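Local coordinates for octenoyl-CoA reductase/carboxylase (Streptomyces sp., PDB 4A0S), which catalyses the NADPH-dependent reductive carboxylation of 2-octenoyl-CoA, supplying an unusual extender unit for polyketide biosynthesis, at residues K44-S49 with N77-A82; R398-S403 with G407-L412. One frame throughout, in Å; residues are numbered along the deposited sequence.

Contact 1: residues K44-S49 with N77-A82; sequences KDVRKS and NTVWSA. With CO8 (octanoyl-coenzyme A), chain E.
V46 lies over the methyl of A82, at the last turn of helix 76-82. V46 CB comes to 3.5 Å from A82 CB, tighter than usual for two carbons. V46 CG1 stands beside its own backbone N, anti to the carbonyl carbon (chi1 -61°). From there it also rests on A82 CB and reaches on to V79, with 4.1 Å between V46 CG1 and V79 CG1. S49 makes the polar part of the contact. S49 OG lies 2.9 Å from V46 O and about 2.5 Å from A82 O, the latter unusually short and so doubtful in detail. Its single proton has both carbonyls within reach. L30 of strand 24-31 packs on both S49 and A82.

D45 caps helix 46-49. D45 OD1 accepts from R47 N at 2.9 Å, met from above the carboxylate plane. The R47 guanidinium also makes a side-on salt bridge with D45, NE to OD1 and NH2 to OD2. D45 OD1 receives R47 NE on its syn lone pair, and that N-H...O bond is nearly straight at 166°. R47 NH2 meets D45 OD2 tilted from the carboxylate plane. This double grip holds the carboxylate at the N-cap, and R47 NH1 has a second partner in E395.

Helix 76-82 carries ligand contacts on other sides. N77 CB is 3.3 Å from O1' of octanoyl-CoA, the thioester oxygen, while N77 ND2 is bonded to S115. W80 CD1 meets C2P of the same ligand obliquely at 3.4 Å, and W80 NE1 bonds to the nicotinamide ribose of NADP. The contact thus packs an N-capped helical turn against a pocket-lining helix in the enoyl reductase fold of the medium-chain dehydrogenase/reductase type.

Contact 2: residues R398-S403 with G407-L412; sequences RVVQTS and GKVAVL. With NAP (NADP nicotinamide-adenine-dinucleotide phosphate), chain F.
The NADP pocket borders this contact through V400, a buried valine that also packs on V409. V400 CG2 is 3.9 Å from V409 CG2, and the two side chains run antiparallel alongside each other. V399 joins from the same helix, its CG1 4.2 Å from V409 CG2. One methyl of V409 therefore takes both helix valines, and no hydrogen bond crosses the contact. The other branch of V400, CG1, is anti to the backbone N (chi1 172°) and stands 3.9 Å from O2A of the NADP pyrophosphate.

Helix 393-401 connects the parallel strands 384-389 and 408-412 in a beta-alpha-beta unit, and these valines pack it onto the second strand. Y388 of the first strand touches both V399 and V409.

A Schellman motif ends the helix. S403 takes positive phi as its C-prime residue, and S403 N bonds to V400 O at 3.0 Å. The turn brings S403 OG to 3.9 Å from C8A of the NADP adenine, and K257 NZ hydrogen-bonds to S403 OG.

On the helix itself, R398 NH1 donates to Q401 OE1 at 2.9 Å. The acceptor lies in the guanidinium plane, but the donor sits well above the amide plane of Q401, 69° out of it. T402 CG2 lies over one face of the same guanidinium, 3.5 Å above its plane and offset toward the rim of the group.

Contacts 1 and 2 touch, with their centres about 12 Å apart. Q401 of segment 398-403 is the main bridge. Its amide probably bonds the backbone of segment 44-49 twice: Q401 NE2 to K44 O at 2.8 Å and Q401 OE1 to V46 N at 3.2 Å. Packing runs beside it: V46 CG2 lies 3.4 Å from the backbone N of R398, and V79 CG1 3.7 Å from Q401 CB. Both contacts border one NADP molecule at different points, contact 1 toward the nicotinamide and acyl-CoA side, contact 2 toward the pyrophosphate and adenine. The side chain of V400 in contact 2 is about 10 Å from the bound octanoyl-CoA.

Contact 1: residues K44-S49 with N77-A82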
loop_
_atom_site.group_PDB
_atom_site.type_symbol
_atom_site.label_atom_id
_atom_site.label_comp_id
_atom_site.label_asym_id
_atom_site.label_seq_id
_atom_site.Cartn_x
_atom_site.Cartn_y
_atom_site.Cartn_z
ATOM N N LYS A 44 1.213 -2.937 42.838
ATOM C CA LYS A 44 0.543 -4.238 42.765
ATOM C C LYS A 44 1.545 -5.343 42.486
ATOM O O LYS A 44 1.659 -5.852 41.362
ATOM C CB LYS A 44 -0.555 -4.202 41.709
ATOM C CG LYS A 44 -1.511 -3.041 41.916
ATOM C CD LYS A 44 -2.578 -2.974 40.859
ATOM C CE LYS A 44 -3.547 -1.837 41.170
ATOM N NZ LYS A 44 -4.757 -1.962 40.313
ATOM N N ASP A 45 2.281 -5.688 43.535
ATOM C CA ASP A 45 3.381 -6.629 43.473
ATOM C C ASP A 45 2.940 -7.943 42.850
ATOM O O ASP A 45 2.232 -8.739 43.496
ATOM C CB ASP A 45 3.919 -6.862 44.894
ATOM C CG ASP A 45 5.200 -7.684 44.921
ATOM O OD1 ASP A 45 5.546 -8.290 43.893
ATOM O OD2 ASP A 45 5.856 -7.735 45.993
ATOM N N VAL A 46 3.366 -8.176 41.604
ATOM C CA VAL A 46 2.962 -9.394 40.881
ATOM C C VAL A 46 3.268 -10.639 41.683
ATOM O O VAL A 46 2.662 -11.681 41.465
ATOM C CB VAL A 46 3.662 -9.558 39.527
ATOM C CG1 VAL A 46 3.326 -8.407 38.627
ATOM C CG2 VAL A 46 5.189 -9.778 39.714
ATOM N N ARG A 47 4.220 -10.543 42.609
ATOM C CA ARG A 47 4.621 -11.730 43.350
ATOM C C ARG A 47 3.554 -12.096 44.364
ATOM O O ARG A 47 3.563 -13.195 44.902
ATOM C CB ARG A 47 5.955 -11.512 44.046
ATOM C CG ARG A 47 7.090 -11.248 43.081
ATOM C CD ARG A 47 8.322 -10.771 43.824
ATOM N NE ARG A 47 8.041 -9.521 44.516
ATOM C CZ ARG A 47 8.929 -8.852 45.248
ATOM N NH1 ARG A 47 10.172 -9.296 45.370
ATOM N NH2 ARG A 47 8.578 -7.721 45.832
ATOM N N LYS A 48 2.630 -11.175 44.626
ATOM C CA LYS A 48 1.543 -11.453 45.566
ATOM C C LYS A 48 0.403 -12.232 44.905
ATOM O O LYS A 48 -0.369 -12.924 45.575
ATOM C CB LYS A 48 1.034 -10.161 46.207
ATOM C CG LYS A 48 2.091 -9.456 47.022
ATOM C CD LYS A 48 1.513 -8.301 47.805
ATOM C CE LYS A 48 2.557 -7.705 48.746
ATOM N NZ LYS A 48 3.174 -8.737 49.638
ATOM N N SER A 49 0.330 -12.145 43.580
ATOM C CA SER A 49 -0.723 -12.804 42.819
ATOM C C SER A 49 -0.234 -14.069 42.145
ATOM O O SER A 49 -0.953 -15.071 42.111
ATOM C CB SER A 49 -1.267 -11.856 41.772
ATOM O OG SER A 49 -0.203 -11.458 40.933
ATOM N N ASN A 77 2.770 -8.171 29.360
ATOM C CA ASN A 77 1.402 -8.633 29.569
ATOM C C ASN A 77 1.298 -9.623 30.736
ATOM O O ASN A 77 0.254 -9.711 31.385
ATOM C CB ASN A 77 0.730 -9.166 28.285
ATOM C CG ASN A 77 1.355 -10.469 27.767
ATOM O OD1 ASN A 77 2.387 -10.918 28.245
ATOM N ND2 ASN A 77 0.712 -11.079 26.773
ATOM N N THR A 78 2.399 -10.324 31.005
ATOM C CA THR A 78 2.517 -11.204 32.161
ATOM C C THR A 78 2.376 -10.372 33.415
ATOM O O THR A 78 1.620 -10.727 34.319
ATOM C CB THR A 78 3.878 -11.945 32.172
ATOM O OG1 THR A 78 4.138 -12.473 30.863
ATOM C CG2 THR A 78 3.884 -13.088 33.224
ATOM N N VAL A 79 3.115 -9.267 33.461
ATOM C CA VAL A 79 2.990 -8.260 34.508
ATOM C C VAL A 79 1.572 -7.688 34.597
ATOM O O VAL A 79 1.009 -7.654 35.687
ATOM C CB VAL A 79 3.998 -7.105 34.309
ATOM C CG1 VAL A 79 3.825 -6.031 35.380
ATOM C CG2 VAL A 79 5.430 -7.639 34.272
ATOM N N TRP A 80 1.013 -7.222 33.477
ATOM C CA TRP A 80 -0.357 -6.711 33.487
ATOM C C TRP A 80 -1.297 -7.765 34.069
ATOM O O TRP A 80 -2.121 -7.442 34.915
ATOM C CB TRP A 80 -0.856 -6.346 32.083
ATOM C CG TRP A 80 -0.137 -5.235 31.400
ATOM C CD1 TRP A 80 0.379 -5.258 30.135
ATOM C CD2 TRP A 80 0.164 -3.947 31.934
ATOM N NE1 TRP A 80 0.968 -4.054 29.842
ATOM C CE2 TRP A 80 0.862 -3.235 30.931
ATOM C CE3 TRP A 80 -0.076 -3.326 33.166
ATOM C CZ2 TRP A 80 1.311 -1.920 31.114
ATOM C CZ3 TRP A 80 0.366 -2.022 33.357
ATOM C CH2 TRP A 80 1.050 -1.330 32.330
ATOM N N SER A 81 -1.164 -9.013 33.602
ATOM C CA SER A 81 -1.954 -10.149 34.105
ATOM C C SER A 81 -1.902 -10.270 35.606
ATOM O O SER A 81 -2.933 -10.364 36.268
ATOM C CB SER A 81 -1.416 -11.482 33.583
ATOM O OG SER A 81 -1.584 -11.596 32.206
ATOM N N ALA A 82 -0.683 -10.345 36.128
ATOM C CA ALA A 82 -0.465 -10.564 37.548
ATOM C C ALA A 82 -0.910 -9.375 38.392
ATOM O O ALA A 82 -1.096 -9.496 39.600
ATOM C CB ALA A 82 0.974 -10.888 37.802
HETATM N N1A CO8 E . -12.916 -7.057 37.171
HETATM C C2A CO8 E . -13.671 -7.837 36.396
HETATM N N3A CO8 E . -14.096 -7.422 35.208
HETATM C C4A CO8 E . -13.757 -6.189 34.770
HETATM C C5A CO8 E . -12.969 -5.346 35.545
HETATM C C6A CO8 E . -12.544 -5.812 36.786
HETATM N N6A CO8 E . -11.777 -5.042 37.564
HETATM N N7A CO8 E . -12.791 -4.211 34.869
HETATM C C8A CO8 E . -13.446 -4.328 33.711
HETATM N N9A CO8 E . -14.035 -5.533 33.653
HETATM C C1B CO8 E . -14.870 -6.107 32.562
HETATM C C2B CO8 E . -16.277 -5.502 32.564
HETATM O O2B CO8 E . -17.253 -6.523 32.255
HETATM C C3B CO8 E . -16.164 -4.489 31.429
HETATM O O3B CO8 E . -17.438 -4.231 30.856
HETATM P P3B CO8 E . -18.138 -2.839 31.295
HETATM O O7A CO8 E . -19.632 -3.230 31.816
HETATM O O8A CO8 E . -17.435 -2.272 32.672
HETATM O O9A CO8 E . -18.099 -1.831 30.216
HETATM C C4B CO8 E . -15.246 -5.183 30.430
HETATM O O4B CO8 E . -14.273 -5.842 31.253
HETATM C C5B CO8 E . -14.417 -4.182 29.616
HETATM O O5B CO8 E . -13.477 -4.900 28.791
HETATM P P1A CO8 E . -14.011 -5.709 27.467
HETATM O O1A CO8 E . -12.664 -6.389 26.781
HETATM O O2A CO8 E . -15.012 -6.784 27.757
HETATM O O3A CO8 E . -14.726 -4.579 26.507
HETATM P P2A CO8 E . -14.062 -3.656 25.325
HETATM O O4A CO8 E . -14.759 -2.222 25.419
HETATM O O5A CO8 E . -14.168 -4.246 23.950
HETATM O O6A CO8 E . -12.506 -3.395 25.751
HETATM C CBP CO8 E . -10.070 -3.261 25.440
HETATM C CCP CO8 E . -11.455 -3.405 24.765
HETATM C CDP CO8 E . -9.991 -1.812 25.952
HETATM C CEP CO8 E . -9.010 -3.456 24.356
HETATM C CAP CO8 E . -9.928 -4.311 26.593
HETATM O OAP CO8 E . -10.257 -5.676 26.178
HETATM C C9P CO8 E . -8.555 -4.278 27.320
HETATM O O9P CO8 E . -8.312 -3.358 28.110
HETATM N N8P CO8 E . -7.705 -5.300 27.069
HETATM C C7P CO8 E . -6.392 -5.441 27.767
HETATM C C6P CO8 E . -5.151 -5.000 26.941
HETATM C C5P CO8 E . -4.187 -4.223 27.869
HETATM O O5P CO8 E . -4.554 -3.173 28.390
HETATM N N4P CO8 E . -3.019 -4.748 28.234
HETATM C C3P CO8 E . -2.266 -5.863 27.673
HETATM C C2P CO8 E . -1.064 -5.131 27.058
HETATM S S1P CO8 E . -0.918 -5.449 25.259
HETATM C "C1'" CO8 E . 0.378 -6.593 25.322
HETATM O "O1'" CO8 E . 1.230 -6.605 26.229
HETATM C "C2'" CO8 E . 0.357 -7.505 24.288
HETATM C "C3'" CO8 E . 1.304 -8.492 24.134
HETATM C "C4'" CO8 E . 1.220 -9.349 23.030
HETATM C "C5'" CO8 E . -0.115 -9.374 22.303
HETATM C "C6'" CO8 E . 0.021 -10.505 21.260
HETATM C "C7'" CO8 E . -1.145 -10.453 20.315
HETATM C "C8'" CO8 E . -1.047 -11.669 19.388
#

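Contact 2: residues R398-S403 with G407-L412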
loop_
_atom_site.group_PDB
_atom_site.type_symbol
_atom_site.label_atom_id
_atom_site.label_comp_id
_atom_site.label_asym_id
_atom_site.label_seq_id
_atom_site.Cartn_x
_atom_site.Cartn_y
_atom_site.Cartn_z
ATOM N N ARG A 398 8.389 -9.612 38.614
ATOM C CA ARG A 398 8.618 -8.432 39.430
ATOM C C ARG A 398 9.744 -7.596 38.841
ATOM O O ARG A 398 9.661 -6.372 38.799
ATOM C CB ARG A 398 8.969 -8.865 40.856
ATOM C CG ARG A 398 9.217 -7.735 41.837
ATOM C CD ARG A 398 7.959 -6.925 42.048
ATOM N NE ARG A 398 8.109 -5.973 43.137
ATOM C CZ ARG A 398 7.271 -4.969 43.378
ATOM N NH1 ARG A 398 6.219 -4.769 42.591
ATOM N NH2 ARG A 398 7.497 -4.155 44.402
ATOM N N VAL A 399 10.806 -8.250 38.397
ATOM C CA VAL A 399 11.924 -7.529 37.793
ATOM C C VAL A 399 11.421 -6.647 36.660
ATOM O O VAL A 399 11.700 -5.456 36.633
ATOM C CB VAL A 399 13.032 -8.498 37.300
ATOM C CG1 VAL A 399 13.903 -7.829 36.232
ATOM C CG2 VAL A 399 13.883 -8.987 38.482
ATOM N N VAL A 400 10.669 -7.246 35.736
ATOM C CA VAL A 400 10.088 -6.512 34.620
ATOM C C VAL A 400 9.094 -5.464 35.096
ATOM O O VAL A 400 9.111 -4.338 34.626
ATOM C CB VAL A 400 9.424 -7.456 33.593
ATOM C CG1 VAL A 400 8.644 -6.642 32.522
ATOM C CG2 VAL A 400 10.488 -8.321 32.952
ATOM N N GLN A 401 8.249 -5.838 36.052
ATOM C CA GLN A 401 7.344 -4.868 36.659
ATOM C C GLN A 401 8.070 -3.633 37.182
ATOM O O GLN A 401 7.610 -2.514 36.991
ATOM C CB GLN A 401 6.530 -5.495 37.781
ATOM C CG GLN A 401 5.504 -4.515 38.338
ATOM C CD GLN A 401 4.662 -5.125 39.410
ATOM O OE1 GLN A 401 5.116 -5.976 40.147
ATOM N NE2 GLN A 401 3.422 -4.681 39.511
ATOM N N THR A 402 9.204 -3.847 37.839
ATOM C CA THR A 402 9.921 -2.755 38.480
ATOM C C THR A 402 10.963 -2.148 37.534
ATOM O O THR A 402 11.795 -1.355 37.948
ATOM C CB THR A 402 10.566 -3.218 39.789
ATOM O OG1 THR A 402 11.387 -4.349 39.512
ATOM C CG2 THR A 402 9.496 -3.627 40.796
ATOM N N SER A 403 10.890 -2.533 36.259
ATOM C CA SER A 403 11.727 -1.982 35.204
ATOM C C SER A 403 13.214 -2.103 35.540
ATOM O O SER A 403 14.008 -1.212 35.234
ATOM C CB SER A 403 11.301 -0.541 34.877
ATOM O OG SER A 403 12.072 0.023 33.817
ATOM N N GLY A 407 16.116 -5.445 27.810
ATOM C CA GLY A 407 15.849 -6.552 26.937
ATOM C C GLY A 407 14.817 -7.469 27.541
ATOM O O GLY A 407 13.784 -7.023 28.038
ATOM N N LYS A 408 15.124 -8.757 27.509
ATOM C CA LYS A 408 14.164 -9.776 27.832
ATOM C C LYS A 408 14.666 -10.645 28.957
ATOM O O LYS A 408 15.820 -11.075 28.973
ATOM C CB LYS A 408 13.907 -10.667 26.618
ATOM C CG LYS A 408 13.085 -10.045 25.493
ATOM C CD LYS A 408 11.635 -9.773 25.864
ATOM C CE LYS A 408 10.951 -11.014 26.396
ATOM N NZ LYS A 408 9.505 -10.799 26.604
ATOM N N VAL A 409 13.766 -10.913 29.877
ATOM C CA VAL A 409 14.036 -11.840 30.948
ATOM C C VAL A 409 13.443 -13.172 30.566
ATOM O O VAL A 409 12.237 -13.306 30.429
ATOM C CB VAL A 409 13.437 -11.382 32.274
ATOM C CG1 VAL A 409 13.802 -12.404 33.363
ATOM C CG2 VAL A 409 13.990 -10.033 32.646
ATOM N N ALA A 410 14.311 -14.150 30.376
ATOM C CA ALA A 410 13.879 -15.472 30.032
ATOM C C ALA A 410 13.502 -16.192 31.301
ATOM O O ALA A 410 14.006 -15.879 32.388
ATOM C CB ALA A 410 14.996 -16.209 29.325
ATOM N N VAL A 411 12.624 -17.169 31.152
ATOM C CA VAL A 411 12.309 -18.067 32.240
ATOM C C VAL A 411 12.497 -19.471 31.708
ATOM O O VAL A 411 11.868 -19.862 30.720
ATOM C CB VAL A 411 10.858 -17.850 32.777
ATOM C CG1 VAL A 411 10.498 -18.868 33.839
ATOM C CG2 VAL A 411 10.686 -16.440 33.344
ATOM N N LEU A 412 13.386 -20.221 32.343
ATOM C CA LEU A 412 13.484 -21.634 32.057
ATOM C C LEU A 412 12.232 -22.256 32.634
ATOM O O LEU A 412 11.774 -21.872 33.711
ATOM C CB LEU A 412 14.722 -22.256 32.706
ATOM C CG LEU A 412 16.068 -21.672 32.297
ATOM C CD1 LEU A 412 17.199 -22.204 33.208
ATOM C CD2 LEU A 412 16.351 -21.892 30.806
HETATM P PA NAP F . 9.633 -3.730 28.915
HETATM O O1A NAP F . 10.650 -4.856 28.495
HETATM O O2A NAP F . 9.437 -3.515 30.386
HETATM O O5B NAP F . 10.169 -2.429 28.292
HETATM C C5B NAP F . 9.352 -1.282 28.406
HETATM C C4B NAP F . 10.279 -0.079 28.326
HETATM O O4B NAP F . 9.423 1.070 28.394
HETATM C C3B NAP F . 11.263 0.009 29.512
HETATM O O3B NAP F . 12.549 -0.186 28.960
HETATM C C2B NAP F . 11.201 1.465 29.948
HETATM O O2B NAP F . 12.115 2.283 29.219
HETATM C C1B NAP F . 9.826 1.895 29.578
HETATM N N9A NAP F . 8.917 1.539 30.696
HETATM C C8A NAP F . 8.982 0.506 31.551
HETATM N N7A NAP F . 7.938 0.529 32.390
HETATM C C5A NAP F . 7.220 1.589 32.047
HETATM C C6A NAP F . 6.068 2.131 32.561
HETATM N N6A NAP F . 5.452 1.532 33.579
HETATM N N1A NAP F . 5.584 3.224 31.992
HETATM C C2A NAP F . 6.183 3.793 30.950
HETATM N N3A NAP F . 7.301 3.325 30.443
HETATM C C4A NAP F . 7.828 2.220 30.980
HETATM O O3 NAP F . 8.202 -3.991 28.248
HETATM P PN NAP F . 7.997 -4.317 26.687
HETATM O O1N NAP F . 7.994 -5.886 26.675
HETATM O O2N NAP F . 8.950 -3.591 25.773
HETATM O O5D NAP F . 6.490 -3.804 26.565
HETATM C C5D NAP F . 6.327 -2.390 26.606
HETATM C C4D NAP F . 4.852 -2.158 26.439
HETATM O O4D NAP F . 4.482 -2.776 25.157
HETATM C C3D NAP F . 4.004 -2.870 27.493
HETATM O O3D NAP F . 2.954 -1.919 27.767
HETATM C C2D NAP F . 3.470 -4.094 26.780
HETATM O O2D NAP F . 2.199 -4.519 27.327
HETATM C C1D NAP F . 3.230 -3.470 25.420
HETATM N N1N NAP F . 3.376 -4.533 24.453
HETATM C C2N NAP F . 2.377 -4.658 23.511
HETATM C C3N NAP F . 2.539 -5.663 22.600
HETATM C C7N NAP F . 1.458 -5.805 21.600
HETATM O O7N NAP F . 0.529 -4.995 21.522
HETATM N N7N NAP F . 1.589 -6.882 20.873
HETATM C C4N NAP F . 3.645 -6.518 22.607
HETATM C C5N NAP F . 4.661 -6.394 23.538
HETATM C C6N NAP F . 4.524 -5.379 24.470
HETATM P P2B NAP F . 12.419 3.720 29.877
HETATM O O1X NAP F . 13.770 4.021 29.017
HETATM O O2X NAP F . 11.266 4.780 29.501
HETATM O O3X NAP F . 12.597 3.364 31.333
#